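Local coordinates for protein beta-lactamase/D-alanine Carboxypeptidase (Yersinia pestis, PDB 3RJU) that probably hydrolyses beta-lactams or D-alanyl peptides as a serine enzyme of the beta-lactamase and penicillin-binding protein clan, at residues 62-68 and 159-164; 91-97 and 141-145; 197-201 and 217-221. Numbering follows the deposited sequence.

Contact 1. Residues 62-68 and 159-164; sequences SITKLMT and YSNLAY. With CIT (citric acid), chain B.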
ATOM      1  N   SER A  62       3.527  -1.526   2.516  1.00  8.31           N
ATOM      2  CA  SER A  62       2.352  -2.126   1.857  1.00  9.08           C
ATOM      3  C   SER A  62       1.403  -1.156   1.141  1.00  8.00           C
ATOM      4  O   SER A  62       0.409  -1.581   0.540  1.00  8.89           O
ATOM      5  CB  SER A  62       1.583  -3.031   2.826  1.00  9.71           C
ATOM      6  OG  SER A  62       2.399  -4.123   3.222  1.00 10.26           O
ATOM      7  N   ILE A  63       1.680   0.144   1.181  1.00  7.89           N
ATOM      8  CA  ILE A  63       0.960   1.044   0.275  1.00  7.26           C
ATOM      9  C   ILE A  63       1.218   0.546  -1.161  1.00  7.90           C
ATOM     10  O   ILE A  63       0.404   0.756  -2.073  1.00  8.51           O
ATOM     11  CB  ILE A  63       1.413   2.536   0.442  1.00  8.17           C
ATOM     12  CG1 ILE A  63       1.176   3.025   1.880  1.00 10.30           C
ATOM     13  CG2 ILE A  63       0.691   3.431  -0.524  1.00  9.28           C
ATOM     14  CD1 ILE A  63      -0.250   2.936   2.350  1.00 11.38           C
ATOM     15  N   THR A  64       2.342  -0.154  -1.332  1.00  7.80           N
ATOM     16  CA  THR A  64       2.701  -0.805  -2.599  1.00  8.34           C
ATOM     17  C   THR A  64       1.534  -1.623  -3.152  1.00  7.47           C
ATOM     18  O   THR A  64       1.293  -1.622  -4.360  1.00  7.57           O
ATOM     19  CB  THR A  64       3.908  -1.760  -2.411  1.00  8.66           C
ATOM     20  OG1 THR A  64       5.075  -0.994  -2.087  1.00  9.30           O
ATOM     21  CG2 THR A  64       4.186  -2.568  -3.700  1.00  7.96           C
ATOM     22  N   LYS A  65       0.802  -2.311  -2.276  1.00  7.01           N
ATOM     23  CA  LYS A  65      -0.302  -3.173  -2.728  1.00  8.59           C
ATOM     24  C   LYS A  65      -1.378  -2.398  -3.480  1.00  8.86           C
ATOM     25  O   LYS A  65      -1.993  -2.936  -4.405  1.00  9.95           O
ATOM     26  CB  LYS A  65      -0.932  -3.884  -1.536  1.00  8.36           C
ATOM     27  CG  LYS A  65      -0.001  -4.888  -0.868  1.00  7.42           C
ATOM     28  CD  LYS A  65      -0.707  -5.651   0.237  1.00  7.02           C
ATOM     29  CE  LYS A  65       0.151  -6.780   0.812  1.00  6.83           C
ATOM     30  NZ  LYS A  65       1.382  -6.265   1.505  1.00  8.42           N
ATOM     31  N   LEU A  66      -1.606  -1.140  -3.104  1.00  7.61           N
ATOM     32  CA  LEU A  66      -2.591  -0.308  -3.827  1.00  7.43           C
ATOM     33  C   LEU A  66      -2.160  -0.062  -5.265  1.00  8.63           C
ATOM     34  O   LEU A  66      -2.988   0.031  -6.173  1.00 10.05           O
ATOM     35  CB  LEU A  66      -2.800   1.038  -3.121  1.00  6.87           C
ATOM     36  CG  LEU A  66      -3.196   0.960  -1.637  1.00  6.76           C
ATOM     37  CD1 LEU A  66      -3.435   2.381  -1.114  1.00  9.65           C
ATOM     38  CD2 LEU A  66      -4.432   0.078  -1.477  1.00  8.91           C
HETATM   39  N   MSE A  67      -0.856   0.052  -5.473  1.00  8.24           N
HETATM   40  CA  MSE A  67      -0.335   0.219  -6.829  1.00  8.06           C
HETATM   41  C   MSE A  67      -0.396  -1.091  -7.629  1.00  8.28           C
HETATM   42  O   MSE A  67      -0.659  -1.073  -8.826  1.00  8.63           O
HETATM   43  CB  MSE A  67       1.086   0.796  -6.788  1.00  9.66           C
HETATM   44  CG  MSE A  67       1.099   2.195  -6.172  1.00  9.58           C
HETATM   45 SE   MSE A  67       2.812   3.052  -6.146  0.74 12.47          SE
HETATM   46  CE  MSE A  67       2.345   4.584  -5.001  1.00 12.25           C
ATOM     47  N   THR A  68      -0.137  -2.219  -6.983  1.00  8.03           N
ATOM     48  CA  THR A  68      -0.297  -3.508  -7.661  1.00  7.73           C
ATOM     49  C   THR A  68      -1.739  -3.671  -8.120  1.00  7.55           C
ATOM     50  O   THR A  68      -1.993  -4.030  -9.266  1.00  9.55           O
ATOM     51  CB  THR A  68       0.081  -4.663  -6.742  1.00  6.93           C
ATOM     52  OG1 THR A  68       1.328  -4.336  -6.103  1.00  8.92           O
ATOM     53  CG2 THR A  68       0.224  -5.962  -7.534  1.00  9.72           C
ATOM     54  N   TYR A 159      -4.363 -11.681   5.442  1.00  8.94           N
ATOM     55  CA  TYR A 159      -3.474 -10.727   4.794  1.00  7.66           C
ATOM     56  C   TYR A 159      -2.232 -11.450   4.308  1.00  8.99           C
ATOM     57  O   TYR A 159      -1.605 -12.206   5.066  1.00  9.45           O
ATOM     58  CB  TYR A 159      -3.074  -9.681   5.809  1.00  7.82           C
ATOM     59  CG  TYR A 159      -2.281  -8.539   5.258  1.00  7.93           C
ATOM     60  CD1 TYR A 159      -2.925  -7.463   4.645  1.00  7.67           C
ATOM     61  CD2 TYR A 159      -0.890  -8.511   5.358  1.00 10.24           C
ATOM     62  CE1 TYR A 159      -2.216  -6.379   4.152  1.00  8.61           C
ATOM     63  CE2 TYR A 159      -0.163  -7.433   4.859  1.00  9.64           C
ATOM     64  CZ  TYR A 159      -0.829  -6.361   4.267  1.00  9.06           C
ATOM     65  OH  TYR A 159      -0.123  -5.280   3.797  1.00 10.24           O
ATOM     66  N   SER A 160      -1.859 -11.198   3.058  1.00  8.81           N
ATOM     67  CA  SER A 160      -0.732 -11.904   2.462  1.00  8.17           C
ATOM     68  C   SER A 160       0.166 -11.000   1.619  1.00  7.77           C
ATOM     69  O   SER A 160      -0.306 -10.226   0.773  1.00  9.48           O
ATOM     70  CB  SER A 160      -1.215 -13.108   1.641  1.00  9.73           C
ATOM     71  OG  SER A 160      -0.121 -13.748   1.015  1.00  8.97           O
ATOM     72  N   ASN A 161       1.461 -11.083   1.902  1.00  8.48           N
ATOM     73  CA  ASN A 161       2.494 -10.518   1.053  1.00  8.10           C
ATOM     74  C   ASN A 161       2.790 -11.428  -0.134  1.00  9.07           C
ATOM     75  O   ASN A 161       2.816 -10.962  -1.282  1.00  9.77           O
ATOM     76  CB  ASN A 161       3.743 -10.255   1.882  1.00  8.56           C
ATOM     77  CG  ASN A 161       3.507  -9.164   2.918  1.00  9.50           C
ATOM     78  OD1 ASN A 161       2.783  -8.206   2.653  1.00 10.65           O
ATOM     79  ND2 ASN A 161       4.112  -9.303   4.096  1.00 10.89           N
ATOM     80  N   LEU A 162       2.988 -12.717   0.152  1.00  9.02           N
ATOM     81  CA  LEU A 162       3.226 -13.710  -0.895  1.00  8.17           C
ATOM     82  C   LEU A 162       2.210 -13.595  -2.039  1.00 10.28           C
ATOM     83  O   LEU A 162       2.588 -13.552  -3.212  1.00 10.16           O
ATOM     84  CB  LEU A 162       3.143 -15.109  -0.305  1.00  9.66           C
ATOM     85  CG  LEU A 162       3.209 -16.261  -1.301  1.00  9.93           C
ATOM     86  CD1 LEU A 162       4.530 -16.190  -2.096  1.00 10.31           C
ATOM     87  CD2 LEU A 162       3.065 -17.601  -0.560  1.00 11.94           C
ATOM     88  N   ALA A 163       0.923 -13.573  -1.704  1.00  9.64           N
ATOM     89  CA  ALA A 163      -0.114 -13.513  -2.720  1.00  8.29           C
ATOM     90  C   ALA A 163       0.012 -12.269  -3.606  1.00  7.26           C
ATOM     91  O   ALA A 163      -0.239 -12.333  -4.814  1.00  8.67           O
ATOM     92  CB  ALA A 163      -1.512 -13.596  -2.068  1.00  8.11           C
ATOM     93  N   TYR A 164       0.371 -11.132  -3.004  1.00  8.31           N
ATOM     94  CA  TYR A 164       0.518  -9.891  -3.748  1.00  8.13           C
ATOM     95  C   TYR A 164       1.742  -9.882  -4.675  1.00  8.98           C
ATOM     96  O   TYR A 164       1.703  -9.278  -5.751  1.00  9.32           O
ATOM     97  CB  TYR A 164       0.520  -8.669  -2.817  1.00  8.84           C
ATOM     98  CG  TYR A 164      -0.782  -7.912  -2.888  1.00  8.85           C
ATOM     99  CD1 TYR A 164      -0.953  -6.890  -3.809  1.00  9.52           C
ATOM    100  CD2 TYR A 164      -1.864  -8.259  -2.069  1.00  8.36           C
ATOM    101  CE1 TYR A 164      -2.148  -6.203  -3.913  1.00  9.00           C
ATOM    102  CE2 TYR A 164      -3.074  -7.581  -2.166  1.00  7.46           C
ATOM    103  CZ  TYR A 164      -3.202  -6.542  -3.090  1.00  7.89           C
ATOM    104  OH  TYR A 164      -4.383  -5.854  -3.204  1.00  8.33           O
TER
HETATM  105  C1  CIT B 391       2.520  -5.414  10.491  1.00 16.34           C
HETATM  106  O1  CIT B 391       3.543  -4.732  10.761  1.00 16.67           O
HETATM  107  O2  CIT B 391       2.582  -6.643  10.640  1.00 20.97           O
HETATM  108  C2  CIT B 391       1.240  -4.778  10.007  1.00 12.19           C
HETATM  109  C3  CIT B 391       1.163  -4.846   8.477  1.00 10.16           C
HETATM  110  O7  CIT B 391       1.090  -6.240   8.095  1.00 13.00           O
HETATM  111  C4  CIT B 391       2.400  -4.211   7.835  1.00  9.55           C
HETATM  112  C5  CIT B 391       2.334  -4.238   6.320  1.00 11.50           C
HETATM  113  O3  CIT B 391       2.977  -3.426   5.626  1.00  9.62           O
HETATM  114  O4  CIT B 391       1.619  -5.096   5.743  1.00 12.87           O
HETATM  115  C6  CIT B 391      -0.106  -4.150   8.032  1.00 12.77           C
HETATM  116  O5  CIT B 391      -0.162  -2.904   8.052  1.00 12.34           O
HETATM  117  O6  CIT B 391      -1.100  -4.844   7.676  1.00 12.23           O
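Residues 62-68 and 159-164 enter helices 64-77 and 162-175; their backbones come closest at Lys65 and Tyr164, whose CA atoms lie 6.8 Å apart, against 8.4 Å for those of Ser62 and Asn161. Lys65 crosses the wider gap, and four hydrogen-bond acceptors surround its NZ: Asn161 OD1 (2.7 Å), Tyr159 OH (2.9 Å), Ser62 OG (2.9 Å) and Ser226 O. A lysine ammonium has three protons, so at least one is shared. Nearer the backbone, Lys65 CG sits 3.7 Å from the Tyr164 ring centroid, a CH-pi contact over its face, while Thr68 meets its edge. Ser160 OG caps the second helix through Ala163 N (2.9 Å). A bound citrate, probably from the crystallisation liquor, lies where substrate would be expected: Ser62 OG donates to its O3 (2.6 Å) and Tyr159 OH weakly to its O4 (2.6 Å). Serine and lysine one helical turn apart, facing Tyr-Ser-Asn, fit the SxxK and YxN motifs of class C beta-lactamases and related penicillin-binding proteins; Ser62 is the probable nucleophile.

Contact 2. Residues 91-97 and 141-145; sequences APKGVNV and WQWLK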
ATOM      1  N   ALA A  91       0.980 -18.768 -15.175  1.00 23.48           N
ATOM      2  CA  ALA A  91       2.055 -19.571 -14.601  1.00 26.28           C
ATOM      3  C   ALA A  91       3.100 -19.852 -15.665  1.00 30.23           C
ATOM      4  O   ALA A  91       2.765 -19.994 -16.834  1.00 30.75           O
ATOM      5  CB  ALA A  91       1.507 -20.883 -14.048  1.00 25.54           C
ATOM      6  N   PRO A  92       4.374 -19.938 -15.259  1.00 33.67           N
ATOM      7  CA  PRO A  92       5.418 -20.283 -16.229  1.00 37.00           C
ATOM      8  C   PRO A  92       5.073 -21.587 -16.929  1.00 40.89           C
ATOM      9  O   PRO A  92       4.298 -22.384 -16.405  1.00 40.00           O
ATOM     10  CB  PRO A  92       6.662 -20.480 -15.362  1.00 36.77           C
ATOM     11  CG  PRO A  92       6.385 -19.743 -14.095  1.00 36.25           C
ATOM     12  CD  PRO A  92       4.899 -19.764 -13.893  1.00 34.94           C
ATOM     13  N   LYS A  93       5.647 -21.793 -18.108  1.00 46.29           N
ATOM     14  CA  LYS A  93       5.433 -23.015 -18.867  1.00 51.10           C
ATOM     15  C   LYS A  93       5.576 -24.261 -17.992  1.00 50.41           C
ATOM     16  O   LYS A  93       6.616 -24.482 -17.370  1.00 50.85           O
ATOM     17  CB  LYS A  93       6.426 -23.085 -20.032  1.00 55.88           C
ATOM     18  CG  LYS A  93       7.871 -22.795 -19.622  1.00 59.60           C
ATOM     19  CD  LYS A  93       8.845 -23.865 -20.120  1.00 62.38           C
ATOM     20  CE  LYS A  93       9.749 -23.332 -21.228  1.00 64.08           C
ATOM     21  NZ  LYS A  93      11.030 -24.096 -21.320  1.00 64.99           N
ATOM     22  N   GLY A  94       4.516 -25.062 -17.939  1.00 49.05           N
ATOM     23  CA  GLY A  94       4.571 -26.368 -17.309  1.00 47.90           C
ATOM     24  C   GLY A  94       4.602 -26.434 -15.792  1.00 46.53           C
ATOM     25  O   GLY A  94       4.705 -27.527 -15.229  1.00 47.62           O
ATOM     26  N   VAL A  95       4.517 -25.293 -15.114  1.00 43.68           N
ATOM     27  CA  VAL A  95       4.495 -25.326 -13.654  1.00 40.64           C
ATOM     28  C   VAL A  95       3.072 -25.296 -13.101  1.00 37.62           C
ATOM     29  O   VAL A  95       2.223 -24.529 -13.551  1.00 37.16           O
ATOM     30  CB  VAL A  95       5.389 -24.233 -13.003  1.00 40.84           C
ATOM     31  CG1 VAL A  95       6.132 -23.452 -14.064  1.00 41.98           C
ATOM     32  CG2 VAL A  95       4.577 -23.320 -12.096  1.00 40.12           C
ATOM     33  N   ASN A  96       2.835 -26.162 -12.128  1.00 35.47           N
ATOM     34  CA  ASN A  96       1.531 -26.337 -11.515  1.00 34.98           C
ATOM     35  C   ASN A  96       1.220 -25.210 -10.540  1.00 31.13           C
ATOM     36  O   ASN A  96       2.099 -24.760  -9.802  1.00 31.17           O
ATOM     37  CB  ASN A  96       1.496 -27.687 -10.789  1.00 38.90           C
ATOM     38  CG  ASN A  96       0.249 -27.873  -9.950  1.00 41.37           C
ATOM     39  OD1 ASN A  96      -0.860 -27.999 -10.481  1.00 43.06           O
ATOM     40  ND2 ASN A  96       0.423 -27.907  -8.629  1.00 41.33           N
ATOM     41  N   VAL A  97      -0.016 -24.726 -10.567  1.00 25.96           N
ATOM     42  CA  VAL A  97      -0.495 -23.839  -9.518  1.00 20.99           C
ATOM     43  C   VAL A  97      -1.568 -24.601  -8.766  1.00 21.27           C
ATOM     44  O   VAL A  97      -2.597 -24.966  -9.337  1.00 23.91           O
ATOM     45  CB  VAL A  97      -1.083 -22.532 -10.065  1.00 19.28           C
ATOM     46  CG1 VAL A  97      -1.705 -21.727  -8.923  1.00 17.03           C
ATOM     47  CG2 VAL A  97       0.000 -21.727 -10.778  1.00 19.63           C
ATOM     48  N   TRP A 141       7.777 -19.290  -7.276  1.00 15.98           N
ATOM     49  CA  TRP A 141       7.199 -20.252  -8.200  1.00 16.46           C
ATOM     50  C   TRP A 141       7.719 -21.666  -7.972  1.00 18.52           C
ATOM     51  O   TRP A 141       6.986 -22.627  -8.178  1.00 19.03           O
ATOM     52  CB  TRP A 141       7.324 -19.769  -9.650  1.00 14.93           C
ATOM     53  CG  TRP A 141       6.402 -18.626  -9.843  1.00 13.80           C
ATOM     54  CD1 TRP A 141       6.661 -17.304  -9.580  1.00 13.56           C
ATOM     55  CD2 TRP A 141       5.029 -18.690 -10.264  1.00 14.27           C
ATOM     56  NE1 TRP A 141       5.541 -16.547  -9.830  1.00 13.41           N
ATOM     57  CE2 TRP A 141       4.526 -17.370 -10.245  1.00 14.00           C
ATOM     58  CE3 TRP A 141       4.176 -19.735 -10.645  1.00 16.13           C
ATOM     59  CZ2 TRP A 141       3.215 -17.059 -10.625  1.00 14.62           C
ATOM     60  CZ3 TRP A 141       2.872 -19.427 -11.020  1.00 15.35           C
ATOM     61  CH2 TRP A 141       2.401 -18.103 -10.989  1.00 15.05           C
ATOM     62  N   GLN A 142       8.958 -21.785  -7.496  1.00 19.61           N
ATOM     63  CA  GLN A 142       9.496 -23.078  -7.099  1.00 22.49           C
ATOM     64  C   GLN A 142       8.709 -23.639  -5.901  1.00 19.94           C
ATOM     65  O   GLN A 142       8.384 -24.823  -5.867  1.00 21.07           O
ATOM     66  CB  GLN A 142      10.993 -22.963  -6.793  1.00 26.54           C
ATOM     67  CG  GLN A 142      11.678 -24.279  -6.484  1.00 32.06           C
ATOM     68  CD  GLN A 142      11.559 -25.290  -7.621  1.00 36.08           C
ATOM     69  OE1 GLN A 142      11.615 -24.934  -8.806  1.00 36.33           O
ATOM     70  NE2 GLN A 142      11.378 -26.563  -7.259  1.00 38.61           N
ATOM     71  N   TRP A 143       8.376 -22.779  -4.943  1.00 17.67           N
ATOM     72  CA  TRP A 143       7.564 -23.184  -3.798  1.00 17.07           C
ATOM     73  C   TRP A 143       6.127 -23.488  -4.208  1.00 18.50           C
ATOM     74  O   TRP A 143       5.551 -24.474  -3.777  1.00 19.17           O
ATOM     75  CB  TRP A 143       7.556 -22.089  -2.718  1.00 17.41           C
ATOM     76  CG  TRP A 143       6.627 -22.399  -1.577  1.00 18.31           C
ATOM     77  CD1 TRP A 143       6.919 -23.139  -0.456  1.00 19.82           C
ATOM     78  CD2 TRP A 143       5.252 -21.994  -1.442  1.00 18.90           C
ATOM     79  NE1 TRP A 143       5.808 -23.216   0.367  1.00 21.01           N
ATOM     80  CE2 TRP A 143       4.777 -22.521  -0.215  1.00 20.25           C
ATOM     81  CE3 TRP A 143       4.381 -21.234  -2.235  1.00 18.16           C
ATOM     82  CZ2 TRP A 143       3.470 -22.325   0.230  1.00 21.12           C
ATOM     83  CZ3 TRP A 143       3.070 -21.038  -1.786  1.00 19.45           C
ATOM     84  CH2 TRP A 143       2.635 -21.574  -0.559  1.00 21.04           C
ATOM     85  N   LEU A 144       5.545 -22.633  -5.038  1.00 19.91           N
ATOM     86  CA  LEU A 144       4.120 -22.735  -5.340  1.00 20.33           C
ATOM     87  C   LEU A 144       3.803 -24.072  -6.022  1.00 22.38           C
ATOM     88  O   LEU A 144       2.775 -24.710  -5.758  1.00 23.04           O
ATOM     89  CB  LEU A 144       3.684 -21.541  -6.206  1.00 18.73           C
ATOM     90  CG  LEU A 144       2.195 -21.396  -6.498  1.00 19.33           C
ATOM     91  CD1 LEU A 144       1.389 -21.202  -5.213  1.00 19.21           C
ATOM     92  CD2 LEU A 144       1.973 -20.249  -7.464  1.00 18.32           C
ATOM     93  N   LYS A 145       4.711 -24.525  -6.873  1.00 23.92           N
ATOM     94  CA  LYS A 145       4.403 -25.677  -7.698  1.00 26.74           C
ATOM     95  C   LYS A 145       4.258 -26.960  -6.877  1.00 26.66           C
ATOM     96  O   LYS A 145       3.625 -27.912  -7.319  1.00 27.84           O
ATOM     97  CB  LYS A 145       5.431 -25.833  -8.817  1.00 30.77           C
ATOM     98  CG  LYS A 145       6.789 -26.301  -8.368  1.00 34.47           C
ATOM     99  CD  LYS A 145       7.714 -26.357  -9.563  1.00 37.64           C
ATOM    100  CE  LYS A 145       9.064 -26.920  -9.189  1.00 41.13           C
ATOM    101  NZ  LYS A 145       9.986 -26.906 -10.364  1.00 43.51           N
TER
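Trp141 lays one face of its indole against Pro92, whose CD sits 3.7 Å from the centroid of the six-membered ring in a CH-pi contact. The compact, rigid proline ring, with its CH groups, suits a broad aromatic face. Val95 and Val97 reach the indole edge, Val95 CG2 3.9 Å from Trp141 CE3 and Val97 CG2 3.7 Å from Trp141 CZ3; Ala91 CB approaches Trp141 CZ3 at 3.6 Å. These small apolar groups can gather round one ring because the backbone folds back in a type II beta turn from Pro92 to Val95, in which Gly94 readily adopts the positive phi. Val97 also meets Leu144, one helical turn beyond Trp141. Polar contacts between the segments are slight: Asn96 ND2 donates a weak, 3.5 Å hydrogen bond to Lys145 O, and Lys145 CA makes a CA-H...O contact with Asn96 O (3.3 Å). Trp141 NE1 bonds to Asp169 of helix 162-175, so the tryptophan links that helix to the loop. This is hydrophobic loop-on-helix packing at the periphery of the fold.

Contact 3. Residues 197-201 and 217-221; sequences TLTPT and CGNTV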
ATOM      1  N   THR A 197      10.169   3.961  -7.034  1.00  9.46           N
ATOM      2  CA  THR A 197      11.024   2.977  -7.675  1.00  9.94           C
ATOM      3  C   THR A 197      11.230   1.745  -6.797  1.00 10.72           C
ATOM      4  O   THR A 197      11.064   1.814  -5.580  1.00 10.37           O
ATOM      5  CB  THR A 197      12.410   3.602  -8.000  1.00 12.63           C
ATOM      6  OG1 THR A 197      13.214   2.656  -8.715  1.00 14.04           O
ATOM      7  CG2 THR A 197      13.148   4.034  -6.725  1.00 13.67           C
ATOM      8  N   LEU A 198      11.577   0.624  -7.432  1.00 10.65           N
ATOM      9  CA  LEU A 198      12.009  -0.591  -6.754  1.00 11.49           C
ATOM     10  C   LEU A 198      13.517  -0.742  -6.875  1.00 12.73           C
ATOM     11  O   LEU A 198      14.112  -1.660  -6.309  1.00 13.65           O
ATOM     12  CB  LEU A 198      11.342  -1.817  -7.380  1.00 11.78           C
ATOM     13  CG  LEU A 198       9.828  -1.903  -7.213  1.00 10.39           C
ATOM     14  CD1 LEU A 198       9.199  -2.802  -8.287  1.00 11.59           C
ATOM     15  CD2 LEU A 198       9.461  -2.362  -5.799  1.00 10.68           C
ATOM     16  N   THR A 199      14.138   0.167  -7.612  1.00 13.72           N
ATOM     17  CA  THR A 199      15.561   0.071  -7.887  1.00 15.20           C
ATOM     18  C   THR A 199      16.235   1.441  -7.713  1.00 14.55           C
ATOM     19  O   THR A 199      16.668   2.067  -8.685  1.00 14.55           O
ATOM     20  CB  THR A 199      15.798  -0.453  -9.327  1.00 17.18           C
ATOM     21  OG1 THR A 199      15.143   0.411 -10.263  1.00 18.91           O
ATOM     22  CG2 THR A 199      15.208  -1.863  -9.492  1.00 16.27           C
ATOM     23  N   PRO A 200      16.320   1.915  -6.464  1.00 13.88           N
ATOM     24  CA  PRO A 200      16.880   3.253  -6.242  1.00 14.02           C
ATOM     25  C   PRO A 200      18.352   3.374  -6.621  1.00 15.09           C
ATOM     26  O   PRO A 200      19.134   2.420  -6.504  1.00 16.37           O
ATOM     27  CB  PRO A 200      16.689   3.471  -4.738  1.00 14.59           C
ATOM     28  CG  PRO A 200      16.632   2.085  -4.164  1.00 14.48           C
ATOM     29  CD  PRO A 200      15.931   1.254  -5.206  1.00 14.25           C
ATOM     30  N   THR A 201      18.720   4.561  -7.078  1.00 15.01           N
ATOM     31  CA  THR A 201      20.119   4.876  -7.333  1.00 15.90           C
ATOM     32  C   THR A 201      20.822   5.251  -6.034  1.00 16.10           C
ATOM     33  O   THR A 201      20.183   5.408  -4.987  1.00 15.61           O
ATOM     34  CB  THR A 201      20.234   6.078  -8.257  1.00 16.47           C
ATOM     35  OG1 THR A 201      19.657   7.219  -7.605  1.00 16.91           O
ATOM     36  CG2 THR A 201      19.507   5.815  -9.574  1.00 16.02           C
ATOM     37  N   CYS A 217      19.628   0.278   1.841  1.00 17.54           N
ATOM     38  CA  CYS A 217      18.835   0.722   0.713  1.00 16.20           C
ATOM     39  C   CYS A 217      19.265  -0.045  -0.530  1.00 17.87           C
ATOM     40  O   CYS A 217      20.358   0.153  -1.047  1.00 21.48           O
ATOM     41  CB  CYS A 217      19.010   2.229   0.527  1.00 16.76           C
ATOM     42  SG  CYS A 217      18.084   2.949  -0.851  1.00 17.57           S
ATOM     43  N   GLY A 218      18.409  -0.941  -1.004  1.00 18.88           N
ATOM     44  CA  GLY A 218      18.777  -1.763  -2.142  1.00 18.92           C
ATOM     45  C   GLY A 218      17.606  -2.074  -3.040  1.00 15.55           C
ATOM     46  O   GLY A 218      16.525  -1.512  -2.894  1.00 15.00           O
ATOM     47  N   ASN A 219      17.850  -2.952  -4.000  1.00 15.72           N
ATOM     48  CA  ASN A 219      16.843  -3.402  -4.942  1.00 14.78           C
ATOM     49  C   ASN A 219      15.788  -4.196  -4.176  1.00 12.69           C
ATOM     50  O   ASN A 219      16.115  -5.133  -3.446  1.00 15.23           O
ATOM     51  CB  ASN A 219      17.553  -4.260  -5.999  1.00 16.21           C
ATOM     52  CG  ASN A 219      16.608  -4.878  -7.024  1.00 17.52           C
ATOM     53  OD1 ASN A 219      15.628  -5.532  -6.676  1.00 18.50           O
ATOM     54  ND2 ASN A 219      16.935  -4.702  -8.302  1.00 18.46           N
ATOM     55  N   THR A 220      14.525  -3.803  -4.332  1.00 10.57           N
ATOM     56  CA  THR A 220      13.423  -4.456  -3.640  1.00 10.42           C
ATOM     57  C   THR A 220      12.420  -5.079  -4.621  1.00 10.63           C
ATOM     58  O   THR A 220      11.240  -5.301  -4.284  1.00 11.35           O
ATOM     59  CB  THR A 220      12.694  -3.452  -2.747  1.00 11.75           C
ATOM     60  OG1 THR A 220      12.310  -2.319  -3.531  1.00 11.01           O
ATOM     61  CG2 THR A 220      13.585  -2.996  -1.564  1.00 12.45           C
ATOM     62  N   VAL A 221      12.886  -5.392  -5.825  1.00 11.02           N
ATOM     63  CA  VAL A 221      12.010  -5.987  -6.825  1.00 11.30           C
ATOM     64  C   VAL A 221      11.369  -7.307  -6.346  1.00 12.17           C
ATOM     65  O   VAL A 221      10.261  -7.655  -6.774  1.00 11.71           O
ATOM     66  CB  VAL A 221      12.751  -6.179  -8.163  1.00 12.56           C
ATOM     67  CG1 VAL A 221      11.924  -7.045  -9.129  1.00 15.33           C
ATOM     68  CG2 VAL A 221      13.063  -4.831  -8.772  1.00 12.94           C
TER
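This contact stands at the base of a loop between residues 201 and 217 that also holds the disulfide Cys205-Cys217, seen in this structure: residues 197-201 lead into the short helix 202-205, which carries Cys205, and residues 217-221 bring the chain back. The two irregular segments are held together by one backbone hydrogen bond, Thr220 N to Leu198 O at 2.9 Å and nearly straight. The same carbonyl oxygen, Leu198 O, receives a CA-H...O contact from Asn219 CA (3.5 Å), and the closest CA pair is Thr199 with Asn219, 4.7 Å apart.

Each segment also shapes itself with a polar side chain. Thr197 OG1 accepts from Thr199 N (2.9 Å) in an ST turn, while Asn219 OD1 accepts from Val221 N (2.9 Å) in an Asx turn; both residue types have a side-chain oxygen able to reach the backbone NH two positions on. Apolar groups fill in round the bond. Leu198 CB meets Val221 CG2 at 3.7 Å, and the methyl Thr199 CG2 lies equally far from Val221 CG2. At the other end Pro200 CG packs 3.7 Å from Cys217 SG, placing a compact ring beside the disulfide. Pro200 CD lies 3.7 Å from Gly218 O.

Thr201 stands at the N-cap of helix 202-205. Tyr230 of the short strand 230-231 touches Pro200, Cys217 and Thr220 and bonds to Gly218 O, while Thr220 OG1 bonds to Gly228 O in the loop leading to that strand.

Overall arrangement
Contact 1 lies deep in the molecule, its centre about 6 Å from the centre of the chain's atoms, and holds the probable active site. Citrate there is also bound by Arg120, Thr303 and Gly305; Lys302, bonded to Tyr159, and Thr303 belong to strand 299-306 of the large antiparallel sheet. Contact 2 is nested within the loop that contact 1 closes. Their centres are about 20 Å apart, yet they touch: Leu162 CD2 packs 3.6 Å from Trp143 CZ3. Contact 3 comes later, its centre about 17 Å from that of contact 1 and 26 Å from that of contact 2, and touches neither. Ile229, against which Leu198 packs, also meets Met67, bridging contacts 1 and 3.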